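Local coordinates for protein phosphoinositol-specific phospholipase C (PDB 5FYP) that probably cleaves inositol phospholipids at the glycerol-phosphate bond with the help of a bound calcium ion, releasing diacylglycerol, at residues I20-H26 against I277-Y283; T215-I221 against W248-A252; V236-G242 against S256-W262. All coordinates share one frame; numbering follows the deposited sequence. Where two conformers were deposited one is given.

Interaction 1. Residues I20-H26 against I277-Y283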
loop_
_atom_site.group_PDB
_atom_site.type_symbol
_atom_site.label_atom_id
_atom_site.label_comp_id
_atom_site.label_asym_id
_atom_site.label_seq_id
_atom_site.Cartn_x
_atom_site.Cartn_y
_atom_site.Cartn_z
ATOM N N ILE A 20 -11.633 1.935 8.773
ATOM C CA ILE A 20 -12.103 2.667 7.603
ATOM C C ILE A 20 -12.009 1.771 6.358
ATOM O O ILE A 20 -10.977 1.139 6.102
ATOM C CB ILE A 20 -11.289 3.957 7.404
ATOM C CG1 ILE A 20 -11.390 4.872 8.626
ATOM C CG2 ILE A 20 -11.731 4.669 6.142
ATOM C CD1 ILE A 20 -10.494 6.074 8.580
ATOM N N ALA A 21 -13.099 1.742 5.604
ATOM C CA ALA A 21 -13.181 1.077 4.304
ATOM C C ALA A 21 -12.977 2.106 3.194
ATOM O O ALA A 21 -13.520 3.223 3.243
ATOM C CB ALA A 21 -14.519 0.408 4.126
ATOM N N GLN A 22 -12.266 1.686 2.162
ATOM C CA GLN A 22 -11.947 2.525 1.025
ATOM C C GLN A 22 -12.122 1.791 -0.282
ATOM O O GLN A 22 -11.759 0.604 -0.415
ATOM C CB GLN A 22 -10.482 2.978 1.063
ATOM C CG GLN A 22 -10.048 3.673 2.321
ATOM C CD GLN A 22 -8.657 4.254 2.159
ATOM O OE1 GLN A 22 -8.327 4.878 1.125
ATOM N NE2 GLN A 22 -7.838 4.094 3.174
ATOM N N VAL A 23 -12.511 2.536 -1.296
ATOM C CA VAL A 23 -12.273 2.168 -2.695
ATOM C C VAL A 23 -10.818 2.523 -3.008
ATOM O O VAL A 23 -10.381 3.655 -2.775
ATOM C CB VAL A 23 -13.201 2.961 -3.626
ATOM C CG1 VAL A 23 -12.941 2.638 -5.081
ATOM C CG2 VAL A 23 -14.668 2.685 -3.275
ATOM N N ALA A 24 -10.096 1.547 -3.536
ATOM C CA ALA A 24 -8.716 1.709 -3.984
ATOM C C ALA A 24 -8.680 1.500 -5.483
ATOM O O ALA A 24 -9.542 0.847 -6.073
ATOM C CB ALA A 24 -7.817 0.706 -3.284
ATOM N N CYS A 25 -7.641 2.028 -6.130
ATOM C CA CYS A 25 -7.455 1.715 -7.530
ATOM C C CYS A 25 -6.820 0.337 -7.688
ATOM O O CYS A 25 -6.279 -0.191 -6.764
ATOM C CB CYS A 25 -6.597 2.768 -8.231
ATOM S SG CYS A 25 -4.838 2.459 -8.175
ATOM N N HIS A 26 -6.872 -0.196 -8.898
ATOM C CA HIS A 26 -6.093 -1.350 -9.281
ATOM C C HIS A 26 -5.246 -0.946 -10.497
ATOM O O HIS A 26 -5.795 -0.653 -11.565
ATOM C CB HIS A 26 -6.980 -2.546 -9.591
ATOM C CG HIS A 26 -6.228 -3.831 -9.775
ATOM N ND1 HIS A 26 -6.885 -5.024 -9.879
ATOM C CD2 HIS A 26 -4.907 -4.126 -9.855
ATOM C CE1 HIS A 26 -6.001 -5.995 -10.045
ATOM N NE2 HIS A 26 -4.800 -5.477 -10.043
ATOM N N ILE A 277 -13.374 -5.469 4.413
ATOM C CA ILE A 277 -12.195 -5.212 3.590
ATOM C C ILE A 277 -11.829 -3.736 3.714
ATOM O O ILE A 277 -12.626 -2.857 3.361
ATOM C CB ILE A 277 -12.455 -5.586 2.138
ATOM C CG1 ILE A 277 -12.736 -7.103 2.024
ATOM C CG2 ILE A 277 -11.314 -5.136 1.259
ATOM C CD1 ILE A 277 -13.472 -7.508 0.759
ATOM N N ASN A 278 -10.606 -3.447 4.142
ATOM C CA ASN A 278 -10.182 -2.040 4.207
ATOM C C ASN A 278 -9.983 -1.399 2.851
ATOM O O ASN A 278 -10.398 -0.248 2.665
ATOM C CB ASN A 278 -8.889 -1.876 4.990
ATOM C CG ASN A 278 -9.035 -2.167 6.464
ATOM O OD1 ASN A 278 -8.564 -3.200 6.963
ATOM N ND2 ASN A 278 -9.640 -1.242 7.192
ATOM N N LEU A 279 -9.295 -2.096 1.955
ATOM C CA LEU A 279 -8.929 -1.517 0.658
ATOM C C LEU A 279 -9.453 -2.434 -0.444
ATOM O O LEU A 279 -8.934 -3.541 -0.625
ATOM C CB LEU A 279 -7.407 -1.356 0.557
ATOM C CG LEU A 279 -6.717 -0.623 1.686
ATOM C CD1 LEU A 279 -5.202 -0.658 1.511
ATOM C CD2 LEU A 279 -7.190 0.813 1.896
ATOM N N SER A 280 -10.484 -1.992 -1.152
ATOM C CA SER A 280 -11.077 -2.771 -2.224
ATOM C C SER A 280 -10.602 -2.213 -3.545
ATOM O O SER A 280 -10.966 -1.089 -3.910
ATOM C CB SER A 280 -12.606 -2.689 -2.175
ATOM O OG SER A 280 -13.113 -3.363 -1.046
ATOM N N ALA A 281 -9.755 -2.980 -4.248
ATOM C CA ALA A 281 -9.109 -2.472 -5.455
ATOM C C ALA A 281 -9.980 -2.685 -6.678
ATOM O O ALA A 281 -10.371 -3.814 -6.962
ATOM C CB ALA A 281 -7.782 -3.157 -5.638
ATOM N N TYR A 282 -10.232 -1.603 -7.405
ATOM C CA TYR A 282 -11.033 -1.623 -8.624
ATOM C C TYR A 282 -10.297 -0.966 -9.774
ATOM O O TYR A 282 -9.757 0.135 -9.632
ATOM C CB TYR A 282 -12.324 -0.851 -8.447
ATOM C CG TYR A 282 -13.300 -1.444 -7.488
ATOM C CD1 TYR A 282 -13.274 -1.095 -6.148
ATOM C CD2 TYR A 282 -14.313 -2.307 -7.913
ATOM C CE1 TYR A 282 -14.198 -1.599 -5.257
ATOM C CE2 TYR A 282 -15.252 -2.818 -7.023
ATOM C CZ TYR A 282 -15.178 -2.461 -5.706
ATOM O OH TYR A 282 -16.106 -2.911 -4.819
ATOM N N TYR A 283 -10.345 -1.597 -10.943
ATOM C CA TYR A 283 -9.867 -0.934 -12.157
ATOM C C TYR A 283 -10.622 0.385 -12.384
ATOM O O TYR A 283 -10.018 1.427 -12.649
ATOM C CB TYR A 283 -10.031 -1.843 -13.354
ATOM C CG TYR A 283 -9.201 -3.086 -13.276
ATOM C CD1 TYR A 283 -7.803 -3.015 -13.326
ATOM C CD2 TYR A 283 -9.776 -4.359 -13.199
ATOM C CE1 TYR A 283 -7.018 -4.158 -13.292
ATOM C CE2 TYR A 283 -9.010 -5.508 -13.140
ATOM C CZ TYR A 283 -7.626 -5.403 -13.206
ATOM O OH TYR A 283 -6.840 -6.529 -13.202
HETATM O O HOH W 1 -13.165 -1.558 0.965
HETATM O O HOH W 2 -9.490 -5.398 -9.047
HETATM O O HOH W 3 -7.322 1.654 -11.640
#

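Interaction 2. Residues T215-I221 against W248-A252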
loop_
_atom_site.group_PDB
_atom_site.type_symbol
_atom_site.label_atom_id
_atom_site.label_comp_id
_atom_site.label_asym_id
_atom_site.label_seq_id
_atom_site.Cartn_x
_atom_site.Cartn_y
_atom_site.Cartn_z
ATOM N N THR A 215 -1.975 -13.733 1.185
ATOM C CA THR A 215 -2.672 -14.351 2.330
ATOM C C THR A 215 -3.701 -15.359 1.873
ATOM O O THR A 215 -4.616 -14.979 1.147
ATOM C CB THR A 215 -3.295 -13.218 3.135
ATOM O OG1 THR A 215 -2.265 -12.342 3.627
ATOM C CG2 THR A 215 -4.119 -13.699 4.328
ATOM N N ASN A 216 -3.528 -16.597 2.331
ATOM C CA ASN A 216 -4.492 -17.658 2.046
ATOM C C ASN A 216 -4.693 -18.627 3.201
ATOM O O ASN A 216 -5.294 -19.676 3.030
ATOM C CB ASN A 216 -4.231 -18.380 0.727
ATOM C CG ASN A 216 -2.964 -19.159 0.715
ATOM O OD1 ASN A 216 -2.389 -19.470 1.729
ATOM N ND2 ASN A 216 -2.492 -19.432 -0.486
ATOM N N GLY A 217 -4.240 -18.252 4.396
ATOM C CA GLY A 217 -4.434 -19.062 5.592
ATOM C C GLY A 217 -4.175 -18.233 6.807
ATOM O O GLY A 217 -3.597 -17.125 6.724
ATOM N N GLN A 218 -4.607 -18.732 7.957
ATOM C CA GLN A 218 -4.481 -17.970 9.196
ATOM C C GLN A 218 -3.013 -17.640 9.506
ATOM O O GLN A 218 -2.750 -16.588 10.065
ATOM C CB GLN A 218 -5.124 -18.732 10.344
ATOM C CG GLN A 218 -5.127 -17.973 11.650
ATOM C CD GLN A 218 -6.074 -16.790 11.662
ATOM O OE1 GLN A 218 -7.219 -16.889 11.216
ATOM N NE2 GLN A 218 -5.628 -15.663 12.206
ATOM N N ASN A 219 -2.114 -18.567 9.204
ATOM C CA ASN A 219 -0.689 -18.319 9.475
ATOM C C ASN A 219 -0.182 -17.058 8.796
ATOM O O ASN A 219 0.744 -16.428 9.294
ATOM C CB ASN A 219 0.182 -19.492 9.090
ATOM C CG ASN A 219 0.143 -19.758 7.612
ATOM O OD1 ASN A 219 -0.938 -19.995 7.080
ATOM N ND2 ASN A 219 1.294 -19.722 6.953
ATOM N N ASP A 220 -0.770 -16.699 7.640
ATOM C CA ASP A 220 -0.333 -15.525 6.904
ATOM C C ASP A 220 -0.745 -14.235 7.600
ATOM O O ASP A 220 -0.190 -13.184 7.310
ATOM C CB ASP A 220 -0.868 -15.571 5.476
ATOM C CG ASP A 220 -0.403 -16.783 4.696
ATOM O OD1 ASP A 220 0.761 -17.222 4.898
ATOM O OD2 ASP A 220 -1.183 -17.283 3.829
ATOM N N ILE A 221 -1.724 -14.337 8.497
ATOM C CA ILE A 221 -2.159 -13.225 9.347
ATOM C C ILE A 221 -1.364 -13.215 10.655
ATOM O O ILE A 221 -0.798 -12.179 11.013
ATOM C CB ILE A 221 -3.657 -13.308 9.659
ATOM C CG1 ILE A 221 -4.521 -13.430 8.399
ATOM C CG2 ILE A 221 -4.087 -12.157 10.557
ATOM C CD1 ILE A 221 -5.184 -12.278 7.782
ATOM N N TRP A 248 -10.428 -14.030 4.092
ATOM C CA TRP A 248 -9.413 -13.733 5.104
ATOM C C TRP A 248 -9.410 -12.278 5.552
ATOM O O TRP A 248 -8.829 -11.976 6.592
ATOM C CB TRP A 248 -8.007 -14.166 4.638
ATOM C CG TRP A 248 -7.942 -15.628 4.547
ATOM C CD1 TRP A 248 -8.021 -16.403 3.459
ATOM C CD2 TRP A 248 -7.930 -16.521 5.671
ATOM N NE1 TRP A 248 -8.046 -17.736 3.818
ATOM C CE2 TRP A 248 -7.979 -17.819 5.182
ATOM C CE3 TRP A 248 -7.863 -16.335 7.047
ATOM C CZ2 TRP A 248 -8.023 -18.948 6.035
ATOM C CZ3 TRP A 248 -7.915 -17.418 7.899
ATOM C CH2 TRP A 248 -7.982 -18.708 7.386
ATOM N N ALA A 249 -10.120 -11.385 4.841
ATOM C CA ALA A 249 -10.156 -9.995 5.248
ATOM C C ALA A 249 -10.802 -9.861 6.633
ATOM O O ALA A 249 -10.432 -8.978 7.392
ATOM C CB ALA A 249 -10.859 -9.123 4.242
ATOM N N LYS A 250 -11.770 -10.712 6.955
ATOM C CA LYS A 250 -12.394 -10.658 8.284
ATOM C C LYS A 250 -11.378 -10.904 9.391
ATOM O O LYS A 250 -11.459 -10.314 10.461
ATOM C CB LYS A 250 -13.584 -11.627 8.399
ATOM C CG LYS A 250 -14.835 -11.176 7.652
ATOM C CD LYS A 250 -16.037 -12.082 7.791
ATOM C CE LYS A 250 -17.272 -11.412 7.214
ATOM N NZ LYS A 250 -17.787 -10.240 7.987
ATOM N N GLN A 251 -10.417 -11.786 9.135
ATOM C CA GLN A 251 -9.334 -12.052 10.101
ATOM C C GLN A 251 -8.287 -10.951 10.085
ATOM O O GLN A 251 -7.762 -10.620 11.163
ATOM C CB GLN A 251 -8.779 -13.428 9.916
ATOM C CG GLN A 251 -9.635 -14.481 10.592
ATOM C CD GLN A 251 -9.516 -14.348 12.116
ATOM O OE1 GLN A 251 -8.382 -14.269 12.657
ATOM N NE2 GLN A 251 -10.616 -13.974 12.747
ATOM N N ALA A 252 -7.983 -10.377 8.922
ATOM C CA ALA A 252 -7.157 -9.169 8.930
ATOM C C ALA A 252 -7.790 -8.095 9.821
ATOM O O ALA A 252 -7.149 -7.489 10.681
ATOM C CB ALA A 252 -6.955 -8.645 7.523
#

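Interaction 3. Residues V236-G242 against S256-W262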
loop_
_atom_site.group_PDB
_atom_site.type_symbol
_atom_site.label_atom_id
_atom_site.label_comp_id
_atom_site.label_asym_id
_atom_site.label_seq_id
_atom_site.Cartn_x
_atom_site.Cartn_y
_atom_site.Cartn_z
ATOM N N VAL A 236 4.304 -7.951 10.198
ATOM C CA VAL A 236 3.138 -7.871 9.319
ATOM C C VAL A 236 1.963 -7.148 9.983
ATOM O O VAL A 236 1.395 -7.638 10.955
ATOM C CB VAL A 236 2.736 -9.293 8.875
ATOM C CG1 VAL A 236 1.409 -9.322 8.163
ATOM C CG2 VAL A 236 3.831 -9.894 7.997
ATOM N N ALA A 237 1.581 -6.037 9.355
ATOM C CA ALA A 237 0.474 -5.206 9.802
ATOM C C ALA A 237 -0.570 -5.001 8.710
ATOM O O ALA A 237 -1.519 -4.226 8.867
ATOM C CB ALA A 237 0.984 -3.851 10.273
ATOM N N MET A 238 -0.398 -5.719 7.587
ATOM C CA MET A 238 -1.222 -5.594 6.398
ATOM C C MET A 238 -1.247 -6.944 5.702
ATOM O O MET A 238 -0.290 -7.715 5.826
ATOM C CB MET A 238 -0.668 -4.550 5.433
ATOM C CG MET A 238 -0.660 -3.147 6.014
ATOM S SD MET A 238 -0.600 -1.960 4.652
ATOM C CE MET A 238 -0.668 -0.394 5.523
ATOM N N ASN A 239 -2.335 -7.221 4.988
ATOM C CA ASN A 239 -2.478 -8.494 4.277
ATOM C C ASN A 239 -3.104 -8.249 2.913
ATOM O O ASN A 239 -4.001 -7.436 2.765
ATOM C CB ASN A 239 -3.314 -9.482 5.085
ATOM C CG ASN A 239 -2.568 -9.963 6.318
ATOM O OD1 ASN A 239 -2.688 -9.380 7.418
ATOM N ND2 ASN A 239 -1.774 -11.000 6.144
ATOM N N ASN A 240 -2.620 -9.008 1.916
ATOM C CA ASN A 240 -3.021 -8.841 0.520
ATOM C C ASN A 240 -3.703 -10.135 0.056
ATOM O O ASN A 240 -3.141 -11.221 0.137
ATOM C CB ASN A 240 -1.861 -8.451 -0.422
ATOM C CG ASN A 240 -2.299 -7.598 -1.654
ATOM O OD1 ASN A 240 -2.959 -6.521 -1.616
ATOM N ND2 ASN A 240 -1.825 -8.063 -2.780
ATOM N N MET A 241 -4.916 -9.967 -0.463
ATOM C CA MET A 241 -5.764 -11.085 -0.864
ATOM C C MET A 241 -6.297 -10.900 -2.261
ATOM O O MET A 241 -6.840 -9.859 -2.597
ATOM C CB MET A 241 -6.942 -11.233 0.088
ATOM C CG MET A 241 -6.452 -11.877 1.377
ATOM S SD MET A 241 -5.954 -10.845 2.732
ATOM C CE MET A 241 -7.306 -9.564 2.798
ATOM N N GLY A 242 -6.189 -11.943 -3.066
ATOM C CA GLY A 242 -6.933 -12.000 -4.310
ATOM C C GLY A 242 -8.379 -12.374 -4.041
ATOM O O GLY A 242 -8.799 -12.692 -2.925
ATOM N N SER A 256 -6.559 -6.171 13.342
ATOM C CA SER A 256 -6.167 -4.768 13.063
ATOM C C SER A 256 -5.026 -4.705 12.064
ATOM O O SER A 256 -4.149 -3.845 12.150
ATOM C CB SER A 256 -5.864 -3.979 14.317
ATOM O OG SER A 256 -7.051 -3.934 15.105
ATOM N N HIS A 257 -5.055 -5.623 11.075
ATOM C CA HIS A 257 -4.176 -5.487 9.909
ATOM C C HIS A 257 -4.976 -4.884 8.765
ATOM O O HIS A 257 -6.138 -5.218 8.572
ATOM C CB HIS A 257 -3.663 -6.851 9.435
ATOM C CG HIS A 257 -2.772 -7.570 10.407
ATOM N ND1 HIS A 257 -2.135 -8.719 10.035
ATOM C CD2 HIS A 257 -2.433 -7.357 11.687
ATOM C CE1 HIS A 257 -1.442 -9.189 11.055
ATOM N NE2 HIS A 257 -1.620 -8.394 12.078
ATOM N N ILE A 258 -4.348 -4.039 7.946
ATOM C CA ILE A 258 -5.053 -3.436 6.816
ATOM C C ILE A 258 -5.126 -4.439 5.684
ATOM O O ILE A 258 -4.090 -4.807 5.075
ATOM C CB ILE A 258 -4.400 -2.134 6.354
ATOM C CG1 ILE A 258 -4.203 -1.157 7.504
ATOM C CG2 ILE A 258 -5.199 -1.509 5.224
ATOM C CD1 ILE A 258 -5.451 -0.799 8.268
ATOM N N GLY A 259 -6.340 -4.895 5.374
ATOM C CA GLY A 259 -6.568 -5.872 4.306
ATOM C C GLY A 259 -6.893 -5.214 3.003
ATOM O O GLY A 259 -7.730 -4.309 2.959
ATOM N N ARG A 260 -6.277 -5.719 1.935
ATOM C CA ARG A 260 -6.577 -5.285 0.564
ATOM C C ARG A 260 -7.027 -6.497 -0.230
ATOM O O ARG A 260 -6.409 -7.564 -0.149
ATOM C CB ARG A 260 -5.366 -4.654 -0.093
ATOM C CG ARG A 260 -5.620 -4.149 -1.505
ATOM C CD ARG A 260 -4.545 -3.149 -1.934
ATOM N NE ARG A 260 -4.680 -2.643 -3.298
ATOM C CZ ARG A 260 -4.295 -3.302 -4.358
ATOM N NH1 ARG A 260 -3.840 -4.545 -4.254
ATOM N NH2 ARG A 260 -4.404 -2.715 -5.551
ATOM N N VAL A 261 -8.114 -6.313 -0.989
ATOM C CA VAL A 261 -8.633 -7.351 -1.890
ATOM C C VAL A 261 -8.630 -6.825 -3.308
ATOM O O VAL A 261 -9.227 -5.764 -3.578
ATOM C CB VAL A 261 -10.041 -7.813 -1.511
ATOM C CG1 VAL A 261 -10.621 -8.741 -2.570
ATOM C CG2 VAL A 261 -10.002 -8.498 -0.158
ATOM N N TRP A 262 -7.974 -7.548 -4.206
ATOM C CA TRP A 262 -7.892 -7.191 -5.610
ATOM C C TRP A 262 -8.549 -8.271 -6.469
ATOM O O TRP A 262 -8.669 -9.423 -6.047
ATOM C CB TRP A 262 -6.422 -6.955 -6.018
ATOM C CG TRP A 262 -5.541 -8.128 -5.781
ATOM C CD1 TRP A 262 -4.865 -8.441 -4.660
ATOM C CD2 TRP A 262 -5.273 -9.174 -6.717
ATOM N NE1 TRP A 262 -4.202 -9.635 -4.816
ATOM C CE2 TRP A 262 -4.425 -10.088 -6.086
ATOM C CE3 TRP A 262 -5.666 -9.413 -8.044
ATOM C CZ2 TRP A 262 -3.959 -11.251 -6.728
ATOM C CZ3 TRP A 262 -5.202 -10.569 -8.689
ATOM C CH2 TRP A 262 -4.368 -11.467 -8.021
HETATM O O HOH W 4 -2.814 -11.720 -2.999
#

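Interaction 1. Residues I20-H26 against I277-Y283
His26 lays its imidazole against the phenol ring of Tyr283 in an offset stack, centroids 4.3 Å apart and planes 10° from parallel. Its CG stands anti to the backbone N (chi1 -171°), which runs the two side chains alongside each other and brings His26 ND1 over the rim of the phenol ring, 3.4 Å from Tyr283 CZ. This end is the looser one: Tyr283 is partly exposed, the closing bond from His26 N to Tyr282 O is weak, and one water bridges His26 ND1 and Ala281 O while another ties the carbonyls of His26 and Tyr283. The bound calcium lies about 5 Å from the His26 side chain. In the distorted TIM barrel expected of this family, the last strand, 279-282, comes back to pair in parallel with the first, 20-25. Here the contact is closer, with straighter backbone bonds and small buried alanines: Ala24 faces Thr46 of the next strand, Ala281 faces Arg260. On the same side Leu279 CD2 lies 3.6 Å from Gln22 NE2, while Gln22 OE1 is bonded to Thr46. On the helix-covered side Val23 CG1 meets Tyr282 CD1 at 3.9 Å, and a water is gripped by Gln22 O, Ile277 O and Ser280 OG. Asn278 ND2 gives Ile20 O a straight bond (2.9 Å, 170°) and also reaches Asn18 O; its OD1 takes Gly259 N.

Interaction 2. Residues T215-I221 against W248-A252
Trp248 presents one face of its indole to the backbone of Gly217 and Gln218. Gly217 CA sits 3.9 Å from the centroid of the six-membered ring, a CH-pi contact, and with no side chain there the main chain can lie close. Gln218 N follows at 3.4 Å from Trp248 CH2. Gln218 CG lies anti to the backbone N (chi1 -176°) and the chain bends at chi2, swinging the amide to the indole's edge: Gln218 OE1 lies in the ring plane, 3.4 Å from Trp248 CZ3, while Gln218 NE2 donates a bent bond (3.1 Å, 142°) to Gln251 OE1. The two amides, planes 61° apart, meet at the partly exposed border of the contact, and Gln218 NE2 has its stronger partner in Ser222 OG. Deeper down, Ile221 CD1 lies 3.6 Å from Ala252 N; a branched aliphatic chain suits this buried spot.

A second shell fixes the turn over the indole. Asp220 OD2 uses its anti lone pair to accept from Asn216 N at 2.9 Å. Thr215 OG1 is bonded to Pro213 O and to Asn239 of strand 238-242. The arrangement is consistent with the helical layer outside a TIM barrel, helix 249-254 being the crossover of a beta-alpha-beta unit.

Interaction 3. Residues V236-G242 against S256-W262
His257 and Asn239 meet as two nearly coplanar flat groups, amide and imidazole 6° apart, on the outer side of a parallel strand pair. The histidine can be followed outward from His257 CB, which lies 3.4 Å from both Asn239 OD1 and Ala237 O. CG is anti to its own carbonyl carbon (chi1 -65°), and this sets the ring against residues 236-239, with Ala237 CA over one face in a CH-pi contact. His257 ND1 donates to Asn239 OD1 at 2.8 Å, in the ring plane and in the carbonyl plane alike. His257 CE1 has Val236 O over the same face as Ala237 CA, 3.2 Å away. At the tip, NE2 is bonded to Gln166 O. Asparagine suits its place because its ND2 is engaged by Asp220 O, which leaves OD1 turned to accept.

Behind this lie strands 238-242 and 258-262, adjacent in the TIM barrel and joined by helix 249-254 as a beta-alpha-beta crossover; Met241 N to Arg260 O, 2.8 Å, is one of their regular bonds. On the outer side, Gly259 leaves room for the bent chain of Met241 in one of its two conformers. Inside the barrel, Met238 CG packs on Ile258 CB at 3.9 Å, and the extended Arg260 runs beside Asn240, with a weak bond from Arg260 NH1 to OD1 in one conformer of Asn240. Arg260 NH2 forms a salt bridge with the calcium ligand Glu48. Toward the C-terminal ends of the strands, where Trp262 is exposed, Gly242 CA lies over one face of its indole, 3.8 Å from the centroid of the five-membered ring, a CH-pi contact, and Trp262 NE1 donates to a water.

With ND1 donating and NE2 facing a carbonyl oxygen that can only accept, His257 is probably doubly protonated, and the carbonyl of Val236 over its face would help to stabilise such a cation.

In the fold
Interactions 1 and 3 are core contacts between parallel strands of one sheet, and strands 258-262 and 279-282 are neighbours in it: Leu279 N to Gly259 O and Ala281 N to Val261 O carry the barrel wall from one contact to the other. Both come near the calcium, through His26 in interaction 1 and Arg260 in interaction 3. Interaction 2, about 17 Å from interaction 1 and 8 Å from interaction 3 between centres, is a partly buried contact of the outer layer, with an indole, an isoleucine and paired amides where the others rely on backbone bonds. It is anchored to interaction 3 through Ala252 O with His257 N.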